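Local coordinates for aminotransferase class-III (Sphaerobacter thermophilus DSM 20745, PDB 6K8H), which belongs to the class-III aminotransferases, also called omega-transaminases, of the pyridoxal-phosphate-dependent superfamily, and forms a two-subunit assembly, at residues B[34-39]-B[69-74]; B[53-58]-B[63-68]; B[221-226]-B[265-270]; B[372-377]-B[411-416]. All coordinates share one frame; numbering follows the deposited sequence.

Contact 1 of 4, residues B[34-39]-B[69-74]; sequences NTRTTV and NNYTAL
Arg36 and Asn70 form the tight, buried half of this contact, where one amide oxygen is gripped by both terminal nitrogens of a guanidinium group. Asn70 OD1 accepts from Arg36 NH1 at 2.7 Å and from Arg36 NH2 at 2.8 Å, both bonds somewhat bent. The oxygen sits at the guanidinium edge, close to its plane, whereas the amide plane itself stands 82° from that of the guanidinium. The two bonds differ: NH1 uses a lone pair in the carbonyl plane, while NH2 comes from above that plane. Arg36 reaches this far because its chain is extended from CG to NE, and Val39 CG1 lies over one face of the guanidinium, toward its rim. Residues 69-71 form a short turn with left-handed helical backbone angles, closed by Leu74 N to Asn69 O at 3.1 Å. This turn follows the hairpin strand 63-66 and lies at the subunit interface: Asn70 ND2 donates to Thr317 O of the second subunit, and Thr35 OG1 is bonded to Phe123 N of that subunit. Tyr71 links the two halves, its CD1 passing Arg36 NH2 at 3.7 Å with ring and guanidinium planes 66° apart. The outer half is more open to solvent and has no directional bond, though the approach is close: exposed Thr38 turns CG2 toward the end of the Tyr71 ring, 3.4 Å from Tyr71 CZ.

Contact 2 of 4, residues B[53-58]-B[63-68]; sequences GAVIVD and ERLDFV
Ile56 and Arg64 form the central hydrogen-bonded pair of a beta hairpin, strands 55-58 and 63-66, with non-hydrogen-bonded pairs Val55-Leu65 and Val57-Glu63 before and after it. Ile56 N donates to Arg64 O and Arg64 N returns the bond to Ile56 O, both at 2.9 Å; Asp66 N to Ala54 O extends the pairing. On the face bearing Val55, its CG2 lies 4.0 Å from Leu65 CD2. The opposite face carries the Arg64 side chain, which shows how a long chain can serve several partners in turn. Its CB lies 4.3 Å from Ile56 CG2. With CG set beside the backbone N (chi1 -54°), the chain runs extended through CD to NE, and Phe412 and Tyr12 pack against the side chain as a whole. NE is bonded to Met407 O. At the tip, NH1 makes a nearly straight salt bridge to Asp58 OD2 (3.0 Å, 166°), the carboxylate oxygen lying at the guanidinium edge but being met from above its own plane. NH1 also donates to a water at 2.7 Å that in turn donates to Ile56 O. NH2 reaches Asn10 OD1 and a second water, itself bonded to Asp58 OD2. All three guanidinium nitrogens thus have acceptors in a buried setting, and the pairing of opposite charges probably helps to keep both groups ionised.

Contact 3 of 4, residues B[221-226]-B[265-270]; sequences IDPNPR and GGMQSV
Pro223 CB, on a puckered ring, meets the side chain of Met267, lying 3.8 Å from Met267 CG and 4.1 Å from Met267 CB. Next to it in the chain is a flat group, the carboxylate of Asp222, met on the anti side of OD1 by the backbone N of Asn224 at 2.9 Å, 27° out of its plane. This is an Asx turn, set just beyond strand 216-221 of the mixed seven-stranded sheet in the large domain of the fold-type I, pyridoxal-phosphate-dependent family. The turn lies where the chain enters the pocket, in which Asp222 and Arg226 both touch the bound (5-hydroxy-4,6-dimethylpyridin-3-yl)methyl dihydrogen phosphate. Across from it, Met267 lies near the beginning of helix 266-271. Its CG is anti to the backbone N (chi1 -164°), which sends it toward Pro223; a bend at chi2 (57°) then takes CE to the end of the Asn224 side chain, a looser touch. No hydrogen bond crosses between the segments; the apolar touch is that of Pro223 with Met267, and Phe254 of strand 251-255 also packs on Pro223. Around the beginning of the helical turn, Met267 N donates to Glu256 OE1, Val270 N bonds Gly266 O, and Ser269 OG donates to Gly265 O at 2.8 Å, approaching from above the carbonyl plane.

Contact 4 of 4, residues B[372-377]-B[411-416]; sequences SLFHIH and IFITPA
Phe374 and Ile413 reach toward one another from opposite directions, and the meeting depends on the torsions of each. Phe374 places CG in the crowded position between its backbone N and carbonyl carbon (chi1 65°), which swings the ring toward the other segment. Ile413 answers with CG1 opposite the backbone N (chi1 -162°) and CD1 extended beyond it (chi2 160°), which brings CD1 to 3.7 Å from Phe374 CE1 and 3.9 Å from Phe374 CZ. Phe433 of helix 427-445 meets the Phe374 ring edge-to-face and also touches Ile413, so this apolar patch belongs to a larger core. His375, next along the strand, holds its ring differently. Its ND1 donates to Ile376 O at 3.1 Å; the oxygen lies almost in the imidazole plane, while ND1 comes from above the carbonyl plane. This bond probably helps to hold the ring's rotation, with His375 CE1 facing Ala416 O at 3.2 Å, and His377 CE1 lies over one ring face, toward the rim. Ala416 adds its CB, 4.0 Å from His375 NE2. The two carbonyls are joined by a water that donates to Ile376 O at 2.6 Å and to Ala416 O at 2.9 Å, so Ile376 O receives both the imidazole and the water. Strand 373-377 is the middle strand of a three-stranded antiparallel sheet between 366-370 and 418-420, characteristic of the small C-terminal domain of fold-type I aminotransferases.

In the fold
Contact 2 is nested inside the loop closed by contact 1, their centres 14 Å apart, and both touch the second subunit. Contact 4 joins contact 2 where Leu65 O and Phe412 N, 3.0 Å apart, probably form a hydrogen bond that sets strand 411-412 beside strand 63-66. Contact 4 also packs on contact 1, Tyr71 CE2 lying 3.5 Å from Thr414 CG2, and touches contact 3, with Arg226 O 3.9 Å from His375 CD2. Contacts 1 and 3, 20 Å apart between centres, come no nearer than about 5 Å. The bound (5-hydroxy-4,6-dimethylpyridin-3-yl)methyl dihydrogen phosphate lies about 6 Å from the side chain of Tyr71, 7 Å from that of Pro223 and 12 Å from that of His375.

Contact 1 of 4, residues B[34-39]-B[69-74]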
loop_
_atom_site.group_PDB
_atom_site.type_symbol
_atom_site.label_atom_id
_atom_site.label_comp_id
_atom_site.label_asym_id
_atom_site.label_seq_id
_atom_site.Cartn_x
_atom_site.Cartn_y
_atom_site.Cartn_z
ATOM N N ASN B 34 -3.736 -7.802 16.928
ATOM C CA ASN B 34 -3.564 -8.208 15.549
ATOM C C ASN B 34 -3.481 -6.984 14.654
ATOM O O ASN B 34 -4.216 -6.006 14.838
ATOM C CB ASN B 34 -4.712 -9.108 15.095
ATOM C CG ASN B 34 -4.562 -9.555 13.653
ATOM O OD1 ASN B 34 -5.248 -9.050 12.738
ATOM N ND2 ASN B 34 -3.674 -10.510 13.438
ATOM N N THR B 35 -2.567 -7.056 13.681
ATOM C CA THR B 35 -2.411 -6.007 12.640
ATOM C C THR B 35 -2.415 -6.632 11.240
ATOM O O THR B 35 -2.250 -5.888 10.276
ATOM C CB THR B 35 -1.197 -5.107 12.886
ATOM O OG1 THR B 35 -1.293 -4.024 11.961
ATOM C CG2 THR B 35 0.120 -5.834 12.731
ATOM N N ARG B 36 -2.554 -7.957 11.157
ATOM C CA ARG B 36 -2.599 -8.672 9.853
ATOM C C ARG B 36 -3.514 -9.882 10.064
ATOM O O ARG B 36 -3.090 -10.813 10.760
ATOM C CB ARG B 36 -1.175 -9.042 9.431
ATOM C CG ARG B 36 -1.017 -9.467 7.981
ATOM C CD ARG B 36 0.454 -9.733 7.740
ATOM N NE ARG B 36 0.711 -10.634 6.632
ATOM C CZ ARG B 36 1.893 -11.176 6.366
ATOM N NH1 ARG B 36 2.931 -10.907 7.138
ATOM N NH2 ARG B 36 2.032 -11.979 5.330
ATOM N N THR B 37 -4.698 -9.895 9.453
ATOM C CA THR B 37 -5.635 -10.968 9.783
ATOM C C THR B 37 -5.036 -12.341 9.480
ATOM O O THR B 37 -5.259 -13.303 10.227
ATOM C CB THR B 37 -6.956 -10.785 9.027
ATOM O OG1 THR B 37 -7.425 -9.438 9.175
ATOM C CG2 THR B 37 -8.008 -11.733 9.572
ATOM N N THR B 38 -4.257 -12.438 8.399
ATOM C CA THR B 38 -3.719 -13.719 7.935
ATOM C C THR B 38 -2.887 -14.435 8.991
ATOM O O THR B 38 -2.879 -15.673 9.036
ATOM C CB THR B 38 -2.870 -13.493 6.685
ATOM O OG1 THR B 38 -3.509 -12.515 5.844
ATOM C CG2 THR B 38 -2.703 -14.783 5.916
ATOM N N VAL B 39 -2.172 -13.691 9.838
ATOM C CA VAL B 39 -1.204 -14.299 10.743
ATOM C C VAL B 39 -1.770 -14.539 12.128
ATOM O O VAL B 39 -1.045 -15.032 13.004
ATOM C CB VAL B 39 0.092 -13.463 10.831
ATOM C CG1 VAL B 39 0.691 -13.270 9.449
ATOM C CG2 VAL B 39 -0.179 -12.116 11.504
ATOM N N ASN B 69 7.296 -18.232 4.105
ATOM C CA ASN B 69 8.121 -17.160 3.550
ATOM C C ASN B 69 7.296 -15.910 3.259
ATOM O O ASN B 69 7.300 -15.369 2.148
ATOM C CB ASN B 69 8.853 -17.645 2.305
ATOM C CG ASN B 69 9.695 -18.862 2.589
ATOM O OD1 ASN B 69 9.363 -19.982 2.175
ATOM N ND2 ASN B 69 10.787 -18.659 3.319
ATOM N N ASN B 70 6.581 -15.461 4.288
ATOM C CA ASN B 70 5.689 -14.306 4.200
ATOM C C ASN B 70 4.751 -14.441 3.001
ATOM O O ASN B 70 4.616 -13.542 2.167
ATOM C CB ASN B 70 6.470 -12.997 4.147
ATOM C CG ASN B 70 5.667 -11.844 4.703
ATOM O OD1 ASN B 70 4.823 -12.056 5.566
ATOM N ND2 ASN B 70 5.907 -10.633 4.208
ATOM N N TYR B 71 4.112 -15.609 2.920
ATOM C CA TYR B 71 3.152 -15.932 1.870
ATOM C C TYR B 71 3.765 -15.757 0.479
ATOM O O TYR B 71 3.196 -15.118 -0.404
ATOM C CB TYR B 71 1.859 -15.132 2.058
ATOM C CG TYR B 71 1.051 -15.783 3.173
ATOM C CD1 TYR B 71 1.286 -15.468 4.507
ATOM C CD2 TYR B 71 0.138 -16.787 2.892
ATOM C CE1 TYR B 71 0.585 -16.107 5.533
ATOM C CE2 TYR B 71 -0.575 -17.420 3.899
ATOM C CZ TYR B 71 -0.344 -17.085 5.217
ATOM O OH TYR B 71 -1.051 -17.728 6.214
ATOM N N THR B 72 4.936 -16.375 0.297
ATOM C CA THR B 72 5.724 -16.538 -0.938
ATOM C C THR B 72 6.528 -15.297 -1.316
ATOM O O THR B 72 7.173 -15.316 -2.380
ATOM C CB THR B 72 4.895 -16.965 -2.174
ATOM O OG1 THR B 72 4.145 -15.856 -2.696
ATOM C CG2 THR B 72 3.949 -18.117 -1.848
ATOM N N ALA B 73 6.522 -14.230 -0.506
ATOM C CA ALA B 73 7.241 -13.011 -0.874
ATOM C C ALA B 73 8.758 -13.188 -0.814
ATOM O O ALA B 73 9.486 -12.606 -1.624
ATOM C CB ALA B 73 6.813 -11.845 0.021
ATOM N N LEU B 74 9.262 -13.921 0.167
ATOM C CA LEU B 74 10.706 -14.017 0.388
ATOM C C LEU B 74 11.219 -15.300 -0.257
ATOM O O LEU B 74 11.525 -16.294 0.402
ATOM C CB LEU B 74 11.027 -13.935 1.881
ATOM C CG LEU B 74 11.191 -12.489 2.370
ATOM C CD1 LEU B 74 9.860 -11.712 2.301
ATOM C CD2 LEU B 74 11.755 -12.479 3.773
#

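Contact 2 of 4, residues B[53-58]-B[63-68]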
loop_
_atom_site.group_PDB
_atom_site.type_symbol
_atom_site.label_atom_id
_atom_site.label_comp_id
_atom_site.label_asym_id
_atom_site.label_seq_id
_atom_site.Cartn_x
_atom_site.Cartn_y
_atom_site.Cartn_z
ATOM N N GLY B 53 18.375 -17.996 6.394
ATOM C CA GLY B 53 18.212 -18.951 5.310
ATOM C C GLY B 53 16.789 -19.466 5.311
ATOM O O GLY B 53 15.821 -18.694 5.317
ATOM N N ALA B 54 16.633 -20.785 5.373
ATOM C CA ALA B 54 15.302 -21.380 5.332
ATOM C C ALA B 54 14.694 -21.602 6.708
ATOM O O ALA B 54 13.695 -22.319 6.804
ATOM C CB ALA B 54 15.343 -22.718 4.585
ATOM N N VAL B 55 15.276 -21.045 7.769
ATOM C CA VAL B 55 14.841 -21.322 9.135
ATOM C C VAL B 55 14.254 -20.056 9.751
ATOM O O VAL B 55 14.882 -18.991 9.711
ATOM C CB VAL B 55 15.996 -21.860 9.995
ATOM C CG1 VAL B 55 15.534 -22.069 11.421
ATOM C CG2 VAL B 55 16.532 -23.168 9.405
ATOM N N ILE B 56 13.060 -20.183 10.333
ATOM C CA ILE B 56 12.432 -19.127 11.121
ATOM C C ILE B 56 12.474 -19.524 12.598
ATOM O O ILE B 56 12.179 -20.673 12.954
ATOM C CB ILE B 56 10.987 -18.846 10.642
ATOM C CG1 ILE B 56 10.372 -17.686 11.414
ATOM C CG2 ILE B 56 10.090 -20.090 10.748
ATOM C CD1 ILE B 56 9.129 -17.067 10.713
ATOM N N VAL B 57 12.831 -18.565 13.457
ATOM C CA VAL B 57 13.018 -18.767 14.892
ATOM C C VAL B 57 12.014 -17.892 15.631
ATOM O O VAL B 57 11.994 -16.662 15.442
ATOM C CB VAL B 57 14.456 -18.425 15.322
ATOM C CG1 VAL B 57 14.667 -18.695 16.817
ATOM C CG2 VAL B 57 15.463 -19.196 14.483
ATOM N N ASP B 58 11.207 -18.518 16.495
ATOM C CA ASP B 58 10.165 -17.774 17.177
ATOM C C ASP B 58 10.676 -17.245 18.518
ATOM O O ASP B 58 11.801 -17.528 18.947
ATOM C CB ASP B 58 8.861 -18.611 17.284
ATOM C CG ASP B 58 8.851 -19.686 18.386
ATOM O OD1 ASP B 58 9.747 -19.764 19.261
ATOM O OD2 ASP B 58 7.880 -20.492 18.352
ATOM N N GLU B 63 12.747 -23.445 16.497
ATOM C CA GLU B 63 13.132 -23.242 15.107
ATOM C C GLU B 63 12.336 -24.151 14.187
ATOM O O GLU B 63 12.124 -25.330 14.486
ATOM C CB GLU B 63 14.627 -23.494 14.918
ATOM C CG GLU B 63 15.472 -22.915 16.021
ATOM C CD GLU B 63 16.943 -22.847 15.660
ATOM O OE1 GLU B 63 17.378 -23.615 14.768
ATOM O OE2 GLU B 63 17.657 -22.017 16.265
ATOM N N ARG B 64 11.903 -23.608 13.054
ATOM C CA ARG B 64 11.168 -24.401 12.081
ATOM C C ARG B 64 11.683 -24.078 10.684
ATOM O O ARG B 64 12.120 -22.958 10.414
ATOM C CB ARG B 64 9.654 -24.139 12.162
ATOM C CG ARG B 64 9.026 -24.319 13.553
ATOM C CD ARG B 64 7.565 -23.825 13.588
ATOM N NE ARG B 64 6.915 -24.121 14.874
ATOM C CZ ARG B 64 6.900 -23.307 15.931
ATOM N NH1 ARG B 64 7.497 -22.119 15.876
ATOM N NH2 ARG B 64 6.270 -23.670 17.051
ATOM N N LEU B 65 11.625 -25.061 9.792
ATOM C CA LEU B 65 11.869 -24.776 8.381
ATOM C C LEU B 65 10.690 -23.989 7.822
ATOM O O LEU B 65 9.533 -24.392 7.985
ATOM C CB LEU B 65 12.062 -26.074 7.598
ATOM C CG LEU B 65 13.389 -26.807 7.816
ATOM C CD1 LEU B 65 13.355 -28.144 7.107
ATOM C CD2 LEU B 65 14.553 -25.954 7.312
ATOM N N ASP B 66 10.977 -22.859 7.172
ATOM C CA ASP B 66 9.939 -21.909 6.764
ATOM C C ASP B 66 9.486 -22.240 5.344
ATOM O O ASP B 66 10.226 -22.004 4.382
ATOM C CB ASP B 66 10.453 -20.473 6.848
ATOM C CG ASP B 66 9.343 -19.434 6.713
ATOM O OD1 ASP B 66 8.267 -19.760 6.173
ATOM O OD2 ASP B 66 9.542 -18.274 7.151
ATOM N N PHE B 67 8.287 -22.817 5.221
ATOM C CA PHE B 67 7.643 -23.046 3.934
ATOM C C PHE B 67 6.501 -22.065 3.675
ATOM O O PHE B 67 5.641 -22.330 2.829
ATOM C CB PHE B 67 7.134 -24.478 3.832
ATOM C CG PHE B 67 8.226 -25.492 3.718
ATOM C CD1 PHE B 67 8.909 -25.920 4.844
ATOM C CD2 PHE B 67 8.573 -26.018 2.487
ATOM C CE1 PHE B 67 9.926 -26.878 4.744
ATOM C CE2 PHE B 67 9.583 -26.962 2.370
ATOM C CZ PHE B 67 10.262 -27.388 3.498
ATOM N N VAL B 68 6.465 -20.947 4.393
ATOM C CA VAL B 68 5.499 -19.882 4.146
ATOM C C VAL B 68 6.173 -18.670 3.524
ATOM O O VAL B 68 5.687 -18.126 2.534
ATOM C CB VAL B 68 4.750 -19.490 5.439
ATOM C CG1 VAL B 68 3.661 -18.454 5.137
ATOM C CG2 VAL B 68 4.175 -20.719 6.123
HETATM O O HOH W 1 9.674 -21.062 14.593
HETATM O O HOH W 2 7.042 -22.740 19.701
#

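Contact 3 of 4, residues B[221-226]-B[265-270]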
loop_
_atom_site.group_PDB
_atom_site.type_symbol
_atom_site.label_atom_id
_atom_site.label_comp_id
_atom_site.label_asym_id
_atom_site.label_seq_id
_atom_site.Cartn_x
_atom_site.Cartn_y
_atom_site.Cartn_z
ATOM N N ILE B 221 -8.101 -11.956 -13.122
ATOM C CA ILE B 221 -7.976 -13.396 -12.922
ATOM C C ILE B 221 -6.600 -13.737 -12.360
ATOM O O ILE B 221 -5.579 -13.272 -12.876
ATOM C CB ILE B 221 -8.236 -14.174 -14.226
ATOM C CG1 ILE B 221 -8.145 -15.675 -13.952
ATOM C CG2 ILE B 221 -7.298 -13.701 -15.342
ATOM C CD1 ILE B 221 -8.549 -16.536 -15.139
ATOM N N ASP B 222 -6.580 -14.537 -11.289
ATOM C CA ASP B 222 -5.361 -15.159 -10.784
ATOM C C ASP B 222 -5.146 -16.470 -11.531
ATOM O O ASP B 222 -5.975 -17.379 -11.400
ATOM C CB ASP B 222 -5.498 -15.401 -9.285
ATOM C CG ASP B 222 -4.283 -16.059 -8.650
ATOM O OD1 ASP B 222 -3.516 -16.778 -9.333
ATOM O OD2 ASP B 222 -4.113 -15.867 -7.415
ATOM N N PRO B 223 -4.031 -16.642 -12.273
ATOM C CA PRO B 223 -3.809 -17.840 -13.095
ATOM C C PRO B 223 -3.776 -19.155 -12.298
ATOM O O PRO B 223 -4.149 -20.164 -12.844
ATOM C CB PRO B 223 -2.457 -17.603 -13.786
ATOM C CG PRO B 223 -2.189 -16.125 -13.618
ATOM C CD PRO B 223 -2.906 -15.716 -12.349
ATOM N N ASN B 224 -3.222 -19.123 -11.084
ATOM C CA ASN B 224 -3.137 -20.332 -10.221
ATOM C C ASN B 224 -3.564 -19.932 -8.805
ATOM O O ASN B 224 -2.701 -19.899 -7.921
ATOM C CB ASN B 224 -1.722 -20.912 -10.271
ATOM C CG ASN B 224 -1.649 -22.376 -9.895
ATOM O OD1 ASN B 224 -2.660 -22.992 -9.568
ATOM N ND2 ASN B 224 -0.453 -22.937 -9.951
ATOM N N PRO B 225 -4.860 -19.676 -8.535
ATOM C CA PRO B 225 -5.263 -19.169 -7.225
ATOM C C PRO B 225 -5.061 -20.137 -6.053
ATOM O O PRO B 225 -5.554 -21.236 -6.088
ATOM C CB PRO B 225 -6.757 -18.859 -7.402
ATOM C CG PRO B 225 -7.192 -19.755 -8.538
ATOM C CD PRO B 225 -5.985 -19.882 -9.444
ATOM N N ARG B 226 -4.380 -19.661 -5.014
ATOM C CA ARG B 226 -4.163 -20.471 -3.791
ATOM C C ARG B 226 -5.523 -20.754 -3.137
ATOM O O ARG B 226 -5.719 -21.866 -2.646
ATOM C CB ARG B 226 -3.279 -19.716 -2.801
ATOM C CG ARG B 226 -3.634 -20.014 -1.354
ATOM C CD ARG B 226 -2.715 -19.359 -0.353
ATOM N NE ARG B 226 -2.638 -17.927 -0.547
ATOM C CZ ARG B 226 -3.532 -17.063 -0.094
ATOM N NH1 ARG B 226 -4.583 -17.492 0.583
ATOM N NH2 ARG B 226 -3.358 -15.772 -0.301
ATOM N N GLY B 265 9.328 -15.921 -16.955
ATOM C CA GLY B 265 8.384 -14.984 -17.537
ATOM C C GLY B 265 6.983 -15.055 -16.952
ATOM O O GLY B 265 6.011 -14.669 -17.608
ATOM N N GLY B 266 6.852 -15.571 -15.734
ATOM C CA GLY B 266 5.568 -15.622 -15.073
ATOM C C GLY B 266 4.695 -16.793 -15.503
ATOM O O GLY B 266 4.968 -17.531 -16.465
ATOM N N MET B 267 3.608 -16.962 -14.748
ATOM C CA MET B 267 2.654 -18.015 -15.074
ATOM C C MET B 267 1.990 -17.748 -16.412
ATOM O O MET B 267 1.654 -18.692 -17.132
ATOM C CB MET B 267 1.598 -18.150 -13.978
ATOM C CG MET B 267 0.815 -19.444 -14.055
ATOM S SD MET B 267 1.931 -20.860 -13.985
ATOM C CE MET B 267 0.786 -22.231 -13.971
ATOM N N GLN B 268 1.819 -16.474 -16.781
ATOM C CA GLN B 268 1.293 -16.172 -18.111
ATOM C C GLN B 268 2.175 -16.768 -19.203
ATOM O O GLN B 268 1.672 -17.241 -20.227
ATOM C CB GLN B 268 1.164 -14.661 -18.305
ATOM C CG GLN B 268 2.457 -13.889 -18.146
ATOM C CD GLN B 268 2.215 -12.387 -18.128
ATOM O OE1 GLN B 268 2.333 -11.725 -19.147
ATOM N NE2 GLN B 268 1.831 -11.857 -16.969
ATOM N N SER B 269 3.492 -16.774 -18.997
ATOM C CA SER B 269 4.366 -17.403 -19.984
ATOM C C SER B 269 4.204 -18.912 -19.960
ATOM O O SER B 269 4.248 -19.566 -21.010
ATOM C CB SER B 269 5.823 -17.007 -19.750
ATOM O OG SER B 269 6.030 -15.676 -20.210
ATOM N N VAL B 270 4.027 -19.489 -18.769
ATOM C CA VAL B 270 3.781 -20.934 -18.713
ATOM C C VAL B 270 2.513 -21.299 -19.491
ATOM O O VAL B 270 2.490 -22.267 -20.263
ATOM C CB VAL B 270 3.707 -21.419 -17.256
ATOM C CG1 VAL B 270 3.242 -22.862 -17.224
ATOM C CG2 VAL B 270 5.057 -21.311 -16.606
#

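Contact 4 of 4, residues B[372-377]-B[411-416]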
loop_
_atom_site.group_PDB
_atom_site.type_symbol
_atom_site.label_atom_id
_atom_site.label_comp_id
_atom_site.label_asym_id
_atom_site.label_seq_id
_atom_site.Cartn_x
_atom_site.Cartn_y
_atom_site.Cartn_z
ATOM N N SER B 372 8.014 -23.737 -7.606
ATOM C CA SER B 372 8.308 -23.857 -6.181
ATOM C C SER B 372 7.082 -23.646 -5.297
ATOM O O SER B 372 7.236 -23.398 -4.093
ATOM C CB SER B 372 9.404 -22.864 -5.781
ATOM O OG SER B 372 9.046 -21.553 -6.168
ATOM N N LEU B 373 5.877 -23.759 -5.852
ATOM C CA LEU B 373 4.637 -23.640 -5.099
ATOM C C LEU B 373 3.941 -24.994 -5.049
ATOM O O LEU B 373 3.899 -25.712 -6.054
ATOM C CB LEU B 373 3.702 -22.609 -5.745
ATOM C CG LEU B 373 4.209 -21.170 -5.868
ATOM C CD1 LEU B 373 3.286 -20.369 -6.774
ATOM C CD2 LEU B 373 4.277 -20.535 -4.503
ATOM N N PHE B 374 3.369 -25.333 -3.894
ATOM C CA PHE B 374 2.668 -26.607 -3.765
ATOM C C PHE B 374 1.514 -26.468 -2.778
ATOM O O PHE B 374 1.504 -25.585 -1.914
ATOM C CB PHE B 374 3.626 -27.729 -3.339
ATOM C CG PHE B 374 4.205 -27.546 -1.962
ATOM C CD1 PHE B 374 3.537 -28.028 -0.849
ATOM C CD2 PHE B 374 5.417 -26.903 -1.784
ATOM C CE1 PHE B 374 4.055 -27.860 0.413
ATOM C CE2 PHE B 374 5.944 -26.735 -0.530
ATOM C CZ PHE B 374 5.269 -27.210 0.571
ATOM N N HIS B 375 0.549 -27.376 -2.906
ATOM C CA HIS B 375 -0.644 -27.409 -2.054
ATOM C C HIS B 375 -0.994 -28.871 -1.799
ATOM O O HIS B 375 -1.254 -29.619 -2.752
ATOM C CB HIS B 375 -1.819 -26.678 -2.729
ATOM C CG HIS B 375 -2.865 -26.169 -1.779
ATOM N ND1 HIS B 375 -3.340 -26.911 -0.717
ATOM C CD2 HIS B 375 -3.539 -24.994 -1.744
ATOM C CE1 HIS B 375 -4.258 -26.217 -0.067
ATOM N NE2 HIS B 375 -4.392 -25.044 -0.662
ATOM N N ILE B 376 -0.972 -29.284 -0.519
ATOM C CA ILE B 376 -1.393 -30.627 -0.117
ATOM C C ILE B 376 -2.899 -30.626 0.110
ATOM O O ILE B 376 -3.456 -29.685 0.684
ATOM C CB ILE B 376 -0.650 -31.095 1.147
ATOM C CG1 ILE B 376 0.860 -30.875 1.011
ATOM C CG2 ILE B 376 -0.951 -32.563 1.417
ATOM C CD1 ILE B 376 1.635 -31.207 2.289
ATOM N N HIS B 377 -3.564 -31.675 -0.354
ATOM C CA HIS B 377 -4.997 -31.851 -0.197
ATOM C C HIS B 377 -5.251 -33.215 0.415
ATOM O O HIS B 377 -4.680 -34.211 -0.046
ATOM C CB HIS B 377 -5.693 -31.758 -1.550
ATOM C CG HIS B 377 -5.350 -30.521 -2.320
ATOM N ND1 HIS B 377 -5.915 -29.294 -2.044
ATOM C CD2 HIS B 377 -4.508 -30.324 -3.361
ATOM C CE1 HIS B 377 -5.441 -28.393 -2.889
ATOM N NE2 HIS B 377 -4.579 -28.990 -3.693
ATOM N N ILE B 411 8.281 -27.718 11.194
ATOM C CA ILE B 411 7.795 -27.293 9.882
ATOM C C ILE B 411 6.756 -26.187 10.055
ATOM O O ILE B 411 5.754 -26.362 10.758
ATOM C CB ILE B 411 7.193 -28.464 9.081
ATOM C CG1 ILE B 411 8.211 -29.598 8.892
ATOM C CG2 ILE B 411 6.694 -27.962 7.725
ATOM C CD1 ILE B 411 9.330 -29.277 7.916
ATOM N N PHE B 412 6.985 -25.062 9.394
ATOM C CA PHE B 412 6.063 -23.932 9.381
ATOM C C PHE B 412 5.448 -23.868 7.989
ATOM O O PHE B 412 6.144 -23.566 7.016
ATOM C CB PHE B 412 6.804 -22.640 9.739
ATOM C CG PHE B 412 5.957 -21.393 9.684
ATOM C CD1 PHE B 412 4.693 -21.352 10.254
ATOM C CD2 PHE B 412 6.456 -20.245 9.090
ATOM C CE1 PHE B 412 3.923 -20.186 10.197
ATOM C CE2 PHE B 412 5.710 -19.079 9.021
ATOM C CZ PHE B 412 4.434 -19.049 9.586
ATOM N N ILE B 413 4.151 -24.169 7.892
ATOM C CA ILE B 413 3.414 -24.123 6.635
ATOM C C ILE B 413 2.086 -23.427 6.920
ATOM O O ILE B 413 1.693 -23.261 8.075
ATOM C CB ILE B 413 3.199 -25.530 6.014
ATOM C CG1 ILE B 413 2.830 -25.424 4.524
ATOM C CG2 ILE B 413 2.178 -26.330 6.827
ATOM C CD1 ILE B 413 3.072 -26.699 3.735
ATOM N N THR B 414 1.410 -22.969 5.860
ATOM C CA THR B 414 0.124 -22.318 6.072
ATOM C C THR B 414 -0.907 -23.312 6.603
ATOM O O THR B 414 -0.792 -24.524 6.387
ATOM C CB THR B 414 -0.413 -21.684 4.788
ATOM O OG1 THR B 414 -0.727 -22.702 3.829
ATOM C CG2 THR B 414 0.587 -20.687 4.208
ATOM N N PRO B 415 -1.943 -22.816 7.278
ATOM C CA PRO B 415 -3.006 -23.722 7.746
ATOM C C PRO B 415 -3.647 -24.542 6.639
ATOM O O PRO B 415 -4.116 -25.652 6.907
ATOM C CB PRO B 415 -4.013 -22.768 8.393
ATOM C CG PRO B 415 -3.173 -21.607 8.851
ATOM C CD PRO B 415 -2.095 -21.447 7.813
ATOM N N ALA B 416 -3.673 -24.049 5.397
ATOM C CA ALA B 416 -4.275 -24.828 4.324
ATOM C C ALA B 416 -3.346 -25.918 3.803
ATOM O O ALA B 416 -3.789 -26.752 3.008
ATOM C CB ALA B 416 -4.693 -23.904 3.164
HETATM O O HOH W 3 -4.810 -29.452 2.901
#